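Local coordinates for putative L-alanine-DL-glutamate epimerase (Burkholderia xenovorans, PDB 3GO2), which binds magnesium and is probably a racemase or epimerase of the mandelate racemase/muconate lactonizing enzyme family, its exact substrate being unsettled, at residues G16-H21 against N319-L324; E352-T357 against I384-P389; V291-N296 against M327-F332. All coordinates share one frame; numbering follows the deposited sequence. Where two conformers were deposited one is given.

Contact 1: G16-H21 against N319-L324; sequences GWRNYH and NFYGHL
Arg-18 and Tyr-20, at the turn into strand 19-27 of the N-terminal domain, meet the loop that enters helix 323-335 of the barrel-like C-terminal domain, the two-domain interface of the enolase superfamily. Ahead of the strand, Trp-17 lays its indole over one face of the Arg-18 guanidinium, CZ2 lying 3.4 Å above the plane and offset toward the rim. Arg-18 then spans the interface. Its CG sits between the backbone N and the carbonyl carbon (chi1 57°), and from CG to NE the chain is extended. The guanidinium grips a single acceptor end-on: NH1 and NH2 each donate to Phe-320 O at 2.9 Å, both bent, with N-H...O angles near 142°. That oxygen lies near the guanidinium plane, and the two nitrogens reach it from opposite faces of the carbonyl plane. NH1 also comes within 3.7 Å of Phe-320 CD1, the guanidinium and ring planes being 41° apart. Water 1, in the guanidinium plane, accepts weakly from NH2 and donates to Tyr-321 O at 2.8 Å. Phe-320 carries the contact to the active site, since its ring lies beside His-125, which binds 2-oxoglutarate and fumarate in this protein, and about 7 Å from a bound magnesium ion. Farther along, Tyr-20 brings the phenol end of its ring against Gly-322, the N-cap residue of helix 323-335. The phenol oxygen is held by a hydrogen bond to Glu-352, whose other carboxylate oxygen accepts from His-323 N in the first turn of the same helix. Gly-322 has no side chain to obstruct this approach; Tyr-20 CZ lies 3.6 Å and Tyr-20 OH 3.5 Å from Gly-322 CA.

Contact 2: E352-T357 against I384-P389; sequences EDELFT and ILAHPP
The backbones come closest at Leu-355 and Ile-384, their CA atoms 6.1 Å apart, where the short, weakly bonded helix 352-355 passes the end of helix 381-386. This is helix-to-helix packing near the C-terminus of the modelled chain, away from the metal and ligand sites, and it is clasped at its outer side by a His-carboxylate hydrogen bond. Glu-354 was deposited in two conformers, and its contacts here are those of one of them. In that conformer Glu-354 and His-387 reach toward each other tip to tip. The glutamate has CG anti to the backbone N (chi1 -171°) and an extended chain beyond it. His-387 NE2 donates to Glu-354 OE1 at 2.7 Å in a nearly straight bond, N-H...O 169°. The acceptor lies near the imidazole plane, but the N-H meets the carboxylate from above its plane, the two flat groups being turned 67° to each other. A protonated imidazole would probably be stabilised by the carboxylate. The His-387 ring also stacks on Trp-351, and a backbone hydrogen bond of His-387 to Asp-14 ties the end of the modelled chain to the N-terminal domain. On the buried side of the polar pair Leu-355 packs its methyl CD2 against the helix backbone and the imidazole, 4.1 Å from Ile-384 N and 4.0 Å from His-387 CD2. Leu-355 and Ile-384 both touch Cys-13 of strand 5-14, so the two short helices share a footing on the N-terminal sheet. At the exposed margin, Ala-386 CB lies 3.9 Å from Glu-354 OE2, the carboxylate oxygen that does not take the histidine N-H.

Contact 3: V291-N296 against M327-F332; sequences VDTIWN and MINANF
Thr-293 sets its methyl squarely over one face of the Phe-332 ring, a CH-pi contact with CG2 3.7 Å from the ring centroid and 7° off the ring normal. The other branch of the same side chain is polar: Thr-293 OG1 donates to Asn-329 OD1 at 2.8 Å, approaching from above the carbonyl plane. With OG1 between the backbone N and the carbonyl carbon (chi1 82°) and CG2 beside the backbone N, hydroxyl and methyl serve two residues almost one helical turn apart. Water 2 adds a second bridge, accepting from Thr-293 N at 2.7 Å and probably donating to Asn-329 OD1, 2.6 Å away. The buried amide is satisfied at its other end too, as Asn-329 ND2 donates to Asn-319 OD1. Next to this polar patch Ile-294 extends CD1 to Ile-328 CG2, 3.7 Å away, and crosses the Asn-329 side chain at about a right angle, with CD1 3.8 Å from ND2. The short helix 293-296 that presents these groups is N-capped by Asp-292, whose OD2 accepts from Trp-295 N at 2.9 Å. The contact thus links a turn that follows a strand of the barrel-like C-terminal domain to the helix that follows the next one. Strands 288-291 and 314-317 lie side by side in parallel, and Asn-329 and Phe-332 both touch Pro-317. Val-298 of helix 298-310 packs against Thr-293 and Ile-328, while helix 82-103 of the N-terminal domain meets Ile-328 and Trp-295, and Pro-78 of a second subunit also packs on Trp-295.

Overall arrangement
Contacts 1 and 3 are buried and both use helix 323-335, contact 1 at its entrance and contact 3 along its body; contact 2 is partly exposed and lies farther from the chain's centre. Contact 1 joins the two domains, contact 3 lies within the C-terminal domain, and contact 2 packs two short helices beside the N-terminal sheet. Their chemistry differs accordingly: a guanidinium on a backbone carbonyl near the active site, a neutral hydroxyl-amide bond among apolar groups, and an imidazole-carboxylate pair. Contacts 1 and 2 touch through His-323 and Asp-353, and contacts 1 and 3 through Tyr-321 and Ile-294, whereas contacts 2 and 3 stay apart.

Contact 1: G16-H21 against N319-L324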
loop_
_atom_site.group_PDB
_atom_site.type_symbol
_atom_site.label_atom_id
_atom_site.label_comp_id
_atom_site.label_asym_id
_atom_site.label_seq_id
_atom_site.Cartn_x
_atom_site.Cartn_y
_atom_site.Cartn_z
ATOM N N GLY A 16 -40.871 25.821 -14.363
ATOM C CA GLY A 16 -40.280 26.979 -15.036
ATOM C C GLY A 16 -39.279 26.566 -16.084
ATOM O O GLY A 16 -39.612 26.497 -17.273
ATOM N N TRP A 17 -38.054 26.269 -15.641
ATOM C CA TRP A 17 -36.949 25.865 -16.520
ATOM C C TRP A 17 -36.668 24.372 -16.422
ATOM O O TRP A 17 -35.720 23.852 -17.011
ATOM C CB TRP A 17 -35.694 26.660 -16.151
ATOM C CG TRP A 17 -35.291 26.484 -14.721
ATOM C CD1 TRP A 17 -35.821 27.116 -13.640
ATOM C CD2 TRP A 17 -34.268 25.621 -14.219
ATOM N NE1 TRP A 17 -35.199 26.699 -12.496
ATOM C CE2 TRP A 17 -34.248 25.774 -12.820
ATOM C CE3 TRP A 17 -33.382 24.724 -14.812
ATOM C CZ2 TRP A 17 -33.348 25.090 -12.009
ATOM C CZ3 TRP A 17 -32.493 24.038 -14.009
ATOM C CH2 TRP A 17 -32.490 24.211 -12.623
ATOM N N ARG A 18 -37.520 23.686 -15.657
ATOM C CA ARG A 18 -37.458 22.277 -15.442
ATOM C C ARG A 18 -38.842 21.847 -14.944
ATOM O O ARG A 18 -39.716 22.676 -14.728
ATOM C CB ARG A 18 -36.386 21.935 -14.398
ATOM C CG ARG A 18 -36.625 22.635 -13.078
ATOM C CD ARG A 18 -35.571 22.274 -12.034
ATOM N NE ARG A 18 -35.788 23.056 -10.812
ATOM C CZ ARG A 18 -35.081 22.918 -9.694
ATOM N NH1 ARG A 18 -34.078 22.031 -9.629
ATOM N NH2 ARG A 18 -35.363 23.682 -8.640
ATOM N N ASN A 19 -39.021 20.551 -14.738
ATOM C CA ASN A 19 -40.242 20.046 -14.150
ATOM C C ASN A 19 -39.975 19.478 -12.778
ATOM O O ASN A 19 -38.836 19.108 -12.456
ATOM C CB ASN A 19 -40.814 18.944 -15.020
ATOM C CG ASN A 19 -41.216 19.452 -16.387
ATOM O OD1 ASN A 19 -41.787 20.539 -16.497
ATOM N ND2 ASN A 19 -40.932 18.673 -17.423
ATOM N N TYR A 20 -41.033 19.370 -11.992
ATOM C CA TYR A 20 -40.990 18.563 -10.780
ATOM C C TYR A 20 -41.663 17.245 -11.066
ATOM O O TYR A 20 -42.588 17.192 -11.853
ATOM C CB TYR A 20 -41.764 19.205 -9.657
ATOM C CG TYR A 20 -41.206 20.472 -9.070
ATOM C CD1 TYR A 20 -39.844 20.797 -9.124
ATOM C CD2 TYR A 20 -42.042 21.320 -8.358
ATOM C CE1 TYR A 20 -39.369 21.944 -8.550
ATOM C CE2 TYR A 20 -41.559 22.458 -7.777
ATOM C CZ TYR A 20 -40.226 22.762 -7.870
ATOM O OH TYR A 20 -39.768 23.910 -7.257
ATOM N N HIS A 21 -41.217 16.186 -10.398
ATOM C CA HIS A 21 -41.850 14.891 -10.490
ATOM C C HIS A 21 -42.161 14.330 -9.108
ATOM O O HIS A 21 -41.443 14.596 -8.155
ATOM C CB HIS A 21 -40.936 13.887 -11.204
ATOM C CG HIS A 21 -40.531 14.302 -12.581
ATOM N ND1 HIS A 21 -41.075 13.724 -13.710
ATOM C CD2 HIS A 21 -39.604 15.189 -13.017
ATOM C CE1 HIS A 21 -40.512 14.252 -14.785
ATOM N NE2 HIS A 21 -39.622 15.145 -14.395
ATOM N N ASN A 319 -30.097 19.406 -1.873
ATOM C CA ASN A 319 -31.481 19.843 -1.810
ATOM C C ASN A 319 -31.675 21.100 -2.621
ATOM O O ASN A 319 -31.356 22.182 -2.145
ATOM C CB ASN A 319 -31.858 20.100 -0.352
ATOM C CG ASN A 319 -33.309 20.459 -0.186
ATOM O OD1 ASN A 319 -34.177 19.745 -0.661
ATOM N ND2 ASN A 319 -33.577 21.582 0.469
ATOM N N PHE A 320 -32.190 20.949 -3.836
ATOM C CA PHE A 320 -32.341 22.082 -4.751
ATOM C C PHE A 320 -33.564 21.928 -5.670
ATOM O O PHE A 320 -33.583 22.379 -6.818
ATOM C CB PHE A 320 -31.030 22.336 -5.516
ATOM C CG PHE A 320 -30.753 21.378 -6.632
ATOM C CD1 PHE A 320 -30.768 21.820 -7.965
ATOM C CD2 PHE A 320 -30.482 20.043 -6.381
ATOM C CE1 PHE A 320 -30.501 20.925 -9.001
ATOM C CE2 PHE A 320 -30.233 19.162 -7.424
ATOM C CZ PHE A 320 -30.254 19.596 -8.714
ATOM N N TYR A 321 -34.602 21.313 -5.121
ATOM C CA TYR A 321 -35.792 20.975 -5.868
ATOM C C TYR A 321 -36.980 21.697 -5.209
ATOM O O TYR A 321 -36.844 22.832 -4.731
ATOM C CB TYR A 321 -35.974 19.459 -5.821
ATOM C CG TYR A 321 -34.716 18.613 -6.054
ATOM C CD1 TYR A 321 -34.301 18.313 -7.348
ATOM C CD2 TYR A 321 -33.985 18.073 -4.966
ATOM C CE1 TYR A 321 -33.153 17.486 -7.593
ATOM C CE2 TYR A 321 -32.821 17.261 -5.176
ATOM C CZ TYR A 321 -32.426 16.969 -6.503
ATOM O OH TYR A 321 -31.321 16.160 -6.767
ATOM N N GLY A 322 -38.137 21.042 -5.151
ATOM C CA GLY A 322 -39.334 21.658 -4.587
ATOM C C GLY A 322 -39.458 21.502 -3.083
ATOM O O GLY A 322 -38.588 20.926 -2.413
ATOM N N HIS A 323 -40.564 22.007 -2.537
ATOM C CA HIS A 323 -40.755 21.963 -1.078
ATOM C C HIS A 323 -40.773 20.560 -0.524
ATOM O O HIS A 323 -40.340 20.347 0.593
ATOM C CB HIS A 323 -42.062 22.644 -0.639
ATOM C CG HIS A 323 -42.030 24.135 -0.703
ATOM N ND1 HIS A 323 -40.863 24.871 -0.717
ATOM C CD2 HIS A 323 -43.046 25.036 -0.743
ATOM C CE1 HIS A 323 -41.160 26.156 -0.747
ATOM N NE2 HIS A 323 -42.478 26.284 -0.765
ATOM N N LEU A 324 -41.321 19.591 -1.250
ATOM C CA LEU A 324 -41.349 18.229 -0.710
ATOM C C LEU A 324 -39.925 17.676 -0.530
ATOM O O LEU A 324 -39.631 17.040 0.488
ATOM C CB LEU A 324 -42.226 17.303 -1.538
ATOM C CG LEU A 324 -42.278 15.841 -1.107
ATOM C CD1 LEU A 324 -42.604 15.699 0.380
ATOM C CD2 LEU A 324 -43.298 15.066 -1.940
HETATM O O HOH W 1 -35.261 24.883 -5.732
#

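Contact 2: E352-T357 against I384-P389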
loop_
_atom_site.group_PDB
_atom_site.type_symbol
_atom_site.label_atom_id
_atom_site.label_comp_id
_atom_site.label_asym_id
_atom_site.label_seq_id
_atom_site.Cartn_x
_atom_site.Cartn_y
_atom_site.Cartn_z
ATOM N N GLU A 352 -44.854 28.193 -6.310
ATOM C CA GLU A 352 -44.375 27.077 -5.496
ATOM C C GLU A 352 -45.346 26.723 -4.369
ATOM O O GLU A 352 -45.635 25.546 -4.132
ATOM C CB GLU A 352 -43.012 27.409 -4.896
ATOM C CG GLU A 352 -42.353 26.296 -4.069
ATOM C CD GLU A 352 -41.732 25.211 -4.909
ATOM O OE1 GLU A 352 -41.586 25.408 -6.142
ATOM O OE2 GLU A 352 -41.373 24.152 -4.320
ATOM N N ASP A 353 -45.836 27.725 -3.644
ATOM C CA ASP A 353 -46.627 27.419 -2.461
ATOM C C ASP A 353 -47.997 26.810 -2.834
ATOM O O ASP A 353 -48.551 26.061 -2.033
ATOM C CB ASP A 353 -46.774 28.640 -1.544
ATOM C CG ASP A 353 -45.458 29.029 -0.844
ATOM O OD1 ASP A 353 -44.399 28.341 -0.999
ATOM O OD2 ASP A 353 -45.476 30.049 -0.124
ATOM N N GLU A 354 -48.498 27.107 -4.032
ATOM C CA GLU A 354 -49.722 26.492 -4.563
ATOM C C GLU A 354 -49.600 24.972 -4.671
ATOM O O GLU A 354 -50.586 24.263 -4.518
ATOM C CB GLU A 354 -50.033 27.088 -5.965
ATOM C CG GLU A 354 -51.390 26.731 -6.594
ATOM C CD GLU A 354 -51.473 27.070 -8.105
ATOM O OE1 GLU A 354 -50.630 27.844 -8.614
ATOM O OE2 GLU A 354 -52.385 26.543 -8.793
ATOM N N LEU A 355 -48.390 24.488 -4.961
ATOM C CA LEU A 355 -48.183 23.078 -5.300
ATOM C C LEU A 355 -48.178 22.171 -4.096
ATOM O O LEU A 355 -48.315 20.958 -4.256
ATOM C CB LEU A 355 -46.849 22.895 -6.036
ATOM C CG LEU A 355 -46.747 23.584 -7.395
ATOM C CD1 LEU A 355 -45.307 23.540 -7.890
ATOM C CD2 LEU A 355 -47.693 22.943 -8.397
ATOM N N PHE A 356 -47.997 22.735 -2.899
ATOM C CA PHE A 356 -47.837 21.930 -1.705
ATOM C C PHE A 356 -48.724 22.415 -0.565
ATOM O O PHE A 356 -49.027 23.609 -0.461
ATOM C CB PHE A 356 -46.366 21.981 -1.247
ATOM C CG PHE A 356 -45.386 21.491 -2.296
ATOM C CD1 PHE A 356 -45.181 20.131 -2.479
ATOM C CD2 PHE A 356 -44.711 22.378 -3.120
ATOM C CE1 PHE A 356 -44.290 19.668 -3.439
ATOM C CE2 PHE A 356 -43.815 21.925 -4.066
ATOM C CZ PHE A 356 -43.623 20.554 -4.235
ATOM N N THR A 357 -49.099 21.500 0.312
ATOM C CA THR A 357 -49.963 21.852 1.435
ATOM C C THR A 357 -49.258 22.751 2.454
ATOM O O THR A 357 -49.870 23.686 2.991
ATOM C CB THR A 357 -50.525 20.615 2.131
ATOM O OG1 THR A 357 -49.449 19.758 2.524
ATOM C CG2 THR A 357 -51.525 19.840 1.234
ATOM N N ILE A 384 -51.002 20.627 -9.242
ATOM C CA ILE A 384 -50.107 19.984 -10.207
ATOM C C ILE A 384 -50.708 20.088 -11.599
ATOM O O ILE A 384 -50.031 20.395 -12.569
ATOM C CB ILE A 384 -49.852 18.516 -9.823
ATOM C CG1 ILE A 384 -48.896 18.485 -8.626
ATOM C CG2 ILE A 384 -49.300 17.711 -11.006
ATOM C CD1 ILE A 384 -48.752 17.134 -7.988
ATOM N N LEU A 385 -52.000 19.844 -11.703
ATOM C CA LEU A 385 -52.624 19.832 -13.032
ATOM C C LEU A 385 -52.872 21.233 -13.577
ATOM O O LEU A 385 -53.096 21.389 -14.779
ATOM C CB LEU A 385 -53.909 19.019 -13.022
ATOM C CG LEU A 385 -53.693 17.520 -12.814
ATOM C CD1 LEU A 385 -55.033 16.823 -12.487
ATOM C CD2 LEU A 385 -52.975 16.855 -13.978
ATOM N N ALA A 386 -52.816 22.250 -12.720
ATOM C CA ALA A 386 -52.923 23.643 -13.154
ATOM C C ALA A 386 -51.619 24.147 -13.727
ATOM O O ALA A 386 -51.578 25.254 -14.326
ATOM C CB ALA A 386 -53.355 24.528 -12.008
ATOM N N HIS A 387 -50.560 23.347 -13.551
ATOM C CA HIS A 387 -49.207 23.644 -14.049
ATOM C C HIS A 387 -48.639 22.513 -14.913
ATOM O O HIS A 387 -47.632 21.852 -14.589
ATOM C CB HIS A 387 -48.309 23.957 -12.845
ATOM C CG HIS A 387 -48.706 25.213 -12.151
ATOM N ND1 HIS A 387 -48.408 26.463 -12.656
ATOM C CD2 HIS A 387 -49.454 25.424 -11.041
ATOM C CE1 HIS A 387 -48.899 27.387 -11.849
ATOM N NE2 HIS A 387 -49.541 26.785 -10.864
ATOM N N PRO A 388 -49.285 22.251 -16.051
ATOM C CA PRO A 388 -48.836 21.178 -16.939
ATOM C C PRO A 388 -47.375 21.380 -17.396
ATOM O O PRO A 388 -46.991 22.520 -17.635
ATOM C CB PRO A 388 -49.808 21.286 -18.121
ATOM C CG PRO A 388 -50.324 22.651 -18.068
ATOM C CD PRO A 388 -50.403 23.014 -16.625
ATOM N N PRO A 389 -46.576 20.302 -17.475
ATOM C CA PRO A 389 -45.154 20.397 -17.831
ATOM C C PRO A 389 -44.894 20.563 -19.324
ATOM O O PRO A 389 -45.793 20.971 -20.057
ATOM C CB PRO A 389 -44.588 19.075 -17.349
ATOM C CG PRO A 389 -45.685 18.121 -17.394
ATOM C CD PRO A 389 -46.951 18.918 -17.156
#

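Contact 3: V291-N296 against M327-F332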
loop_
_atom_site.group_PDB
_atom_site.type_symbol
_atom_site.label_atom_id
_atom_site.label_comp_id
_atom_site.label_asym_id
_atom_site.label_seq_id
_atom_site.Cartn_x
_atom_site.Cartn_y
_atom_site.Cartn_z
ATOM N N VAL A 291 -24.778 14.053 0.468
ATOM C CA VAL A 291 -25.585 12.855 0.223
ATOM C C VAL A 291 -26.889 13.285 -0.423
ATOM O O VAL A 291 -27.588 14.134 0.115
ATOM C CB VAL A 291 -25.882 12.104 1.516
ATOM C CG1 VAL A 291 -26.734 10.867 1.238
ATOM C CG2 VAL A 291 -24.563 11.695 2.250
ATOM N N ASP A 292 -27.191 12.741 -1.588
ATOM C CA ASP A 292 -28.481 13.052 -2.232
ATOM C C ASP A 292 -29.483 11.981 -1.790
ATOM O O ASP A 292 -29.468 10.853 -2.272
ATOM C CB ASP A 292 -28.358 13.164 -3.741
ATOM C CG ASP A 292 -29.595 13.784 -4.366
ATOM O OD1 ASP A 292 -29.483 14.681 -5.237
ATOM O OD2 ASP A 292 -30.686 13.420 -3.896
ATOM N N THR A 293 -30.306 12.346 -0.811
ATOM C CA THR A 293 -31.279 11.442 -0.237
ATOM C C THR A 293 -32.501 11.303 -1.132
ATOM O O THR A 293 -33.253 10.338 -1.014
ATOM C CB THR A 293 -31.728 11.848 1.191
ATOM O OG1 THR A 293 -32.741 12.853 1.127
ATOM C CG2 THR A 293 -30.550 12.307 2.053
ATOM N N ILE A 294 -32.719 12.283 -2.001
ATOM C CA ILE A 294 -33.788 12.224 -2.993
ATOM C C ILE A 294 -33.476 11.109 -4.020
ATOM O O ILE A 294 -34.338 10.303 -4.389
ATOM C CB ILE A 294 -33.921 13.601 -3.697
ATOM C CG1 ILE A 294 -34.187 14.723 -2.691
ATOM C CG2 ILE A 294 -34.982 13.550 -4.790
ATOM C CD1 ILE A 294 -35.286 14.432 -1.656
ATOM N N TRP A 295 -32.227 11.061 -4.456
ATOM C CA TRP A 295 -31.728 10.011 -5.319
ATOM C C TRP A 295 -31.622 8.638 -4.606
ATOM O O TRP A 295 -32.026 7.607 -5.147
ATOM C CB TRP A 295 -30.330 10.410 -5.792
ATOM C CG TRP A 295 -30.315 11.379 -6.920
ATOM C CD1 TRP A 295 -31.309 12.238 -7.291
ATOM C CD2 TRP A 295 -29.251 11.567 -7.854
ATOM N NE1 TRP A 295 -30.927 12.949 -8.410
ATOM C CE2 TRP A 295 -29.665 12.549 -8.771
ATOM C CE3 TRP A 295 -27.980 10.994 -7.998
ATOM C CZ2 TRP A 295 -28.855 12.965 -9.836
ATOM C CZ3 TRP A 295 -27.194 11.395 -9.065
ATOM C CH2 TRP A 295 -27.630 12.376 -9.954
ATOM N N ASN A 296 -31.007 8.625 -3.420
ATOM C CA ASN A 296 -30.684 7.347 -2.740
ATOM C C ASN A 296 -31.852 6.682 -2.030
ATOM O O ASN A 296 -31.872 5.463 -1.839
ATOM C CB ASN A 296 -29.537 7.557 -1.744
ATOM C CG ASN A 296 -28.182 7.438 -2.389
ATOM O OD1 ASN A 296 -27.649 6.332 -2.512
ATOM N ND2 ASN A 296 -27.593 8.571 -2.744
ATOM N N MET A 327 -38.600 19.042 2.648
ATOM C CA MET A 327 -39.148 18.380 3.840
ATOM C C MET A 327 -38.575 16.953 3.981
ATOM O O MET A 327 -38.308 16.503 5.082
ATOM C CB MET A 327 -40.670 18.411 3.826
ATOM C CG MET A 327 -41.241 19.798 3.865
ATOM S SD MET A 327 -40.706 20.835 5.283
ATOM C CE MET A 327 -42.284 21.725 5.611
ATOM N N ILE A 328 -38.326 16.274 2.873
ATOM C CA ILE A 328 -37.679 14.956 2.937
ATOM C C ILE A 328 -36.318 15.089 3.620
ATOM O O ILE A 328 -35.991 14.376 4.588
ATOM C CB ILE A 328 -37.551 14.352 1.516
ATOM C CG1 ILE A 328 -38.931 13.960 1.014
ATOM C CG2 ILE A 328 -36.664 13.086 1.479
ATOM C CD1 ILE A 328 -38.966 13.598 -0.474
ATOM N N ASN A 329 -35.543 16.035 3.107
ATOM C CA ASN A 329 -34.205 16.307 3.618
ATOM C C ASN A 329 -34.217 16.825 5.051
ATOM O O ASN A 329 -33.309 16.519 5.836
ATOM C CB ASN A 329 -33.486 17.258 2.674
ATOM C CG ASN A 329 -32.958 16.559 1.446
ATOM O OD1 ASN A 329 -32.250 15.550 1.558
ATOM N ND2 ASN A 329 -33.315 17.056 0.268
ATOM N N ALA A 330 -35.241 17.603 5.421
ATOM C CA ALA A 330 -35.362 18.067 6.810
ATOM C C ALA A 330 -35.464 16.905 7.786
ATOM O O ALA A 330 -34.908 16.954 8.890
ATOM C CB ALA A 330 -36.561 18.980 6.977
ATOM N N ASN A 331 -36.181 15.852 7.403
ATOM C CA ASN A 331 -36.320 14.715 8.278
ATOM C C ASN A 331 -35.018 13.910 8.427
ATOM O O ASN A 331 -34.683 13.456 9.514
ATOM C CB ASN A 331 -37.488 13.821 7.839
ATOM C CG ASN A 331 -38.831 14.402 8.238
ATOM O OD1 ASN A 331 -39.339 14.100 9.319
ATOM N ND2 ASN A 331 -39.412 15.252 7.387
ATOM N N PHE A 332 -34.299 13.736 7.315
ATOM C CA PHE A 332 -32.956 13.164 7.340
ATOM C C PHE A 332 -32.038 13.992 8.234
ATOM O O PHE A 332 -31.334 13.453 9.106
ATOM C CB PHE A 332 -32.424 13.145 5.915
ATOM C CG PHE A 332 -30.974 12.784 5.792
ATOM C CD1 PHE A 332 -30.552 11.461 5.833
ATOM C CD2 PHE A 332 -30.029 13.769 5.579
ATOM C CE1 PHE A 332 -29.174 11.147 5.679
ATOM C CE2 PHE A 332 -28.683 13.453 5.431
ATOM C CZ PHE A 332 -28.269 12.146 5.462
HETATM O O HOH W 2 -30.820 15.009 -0.546
#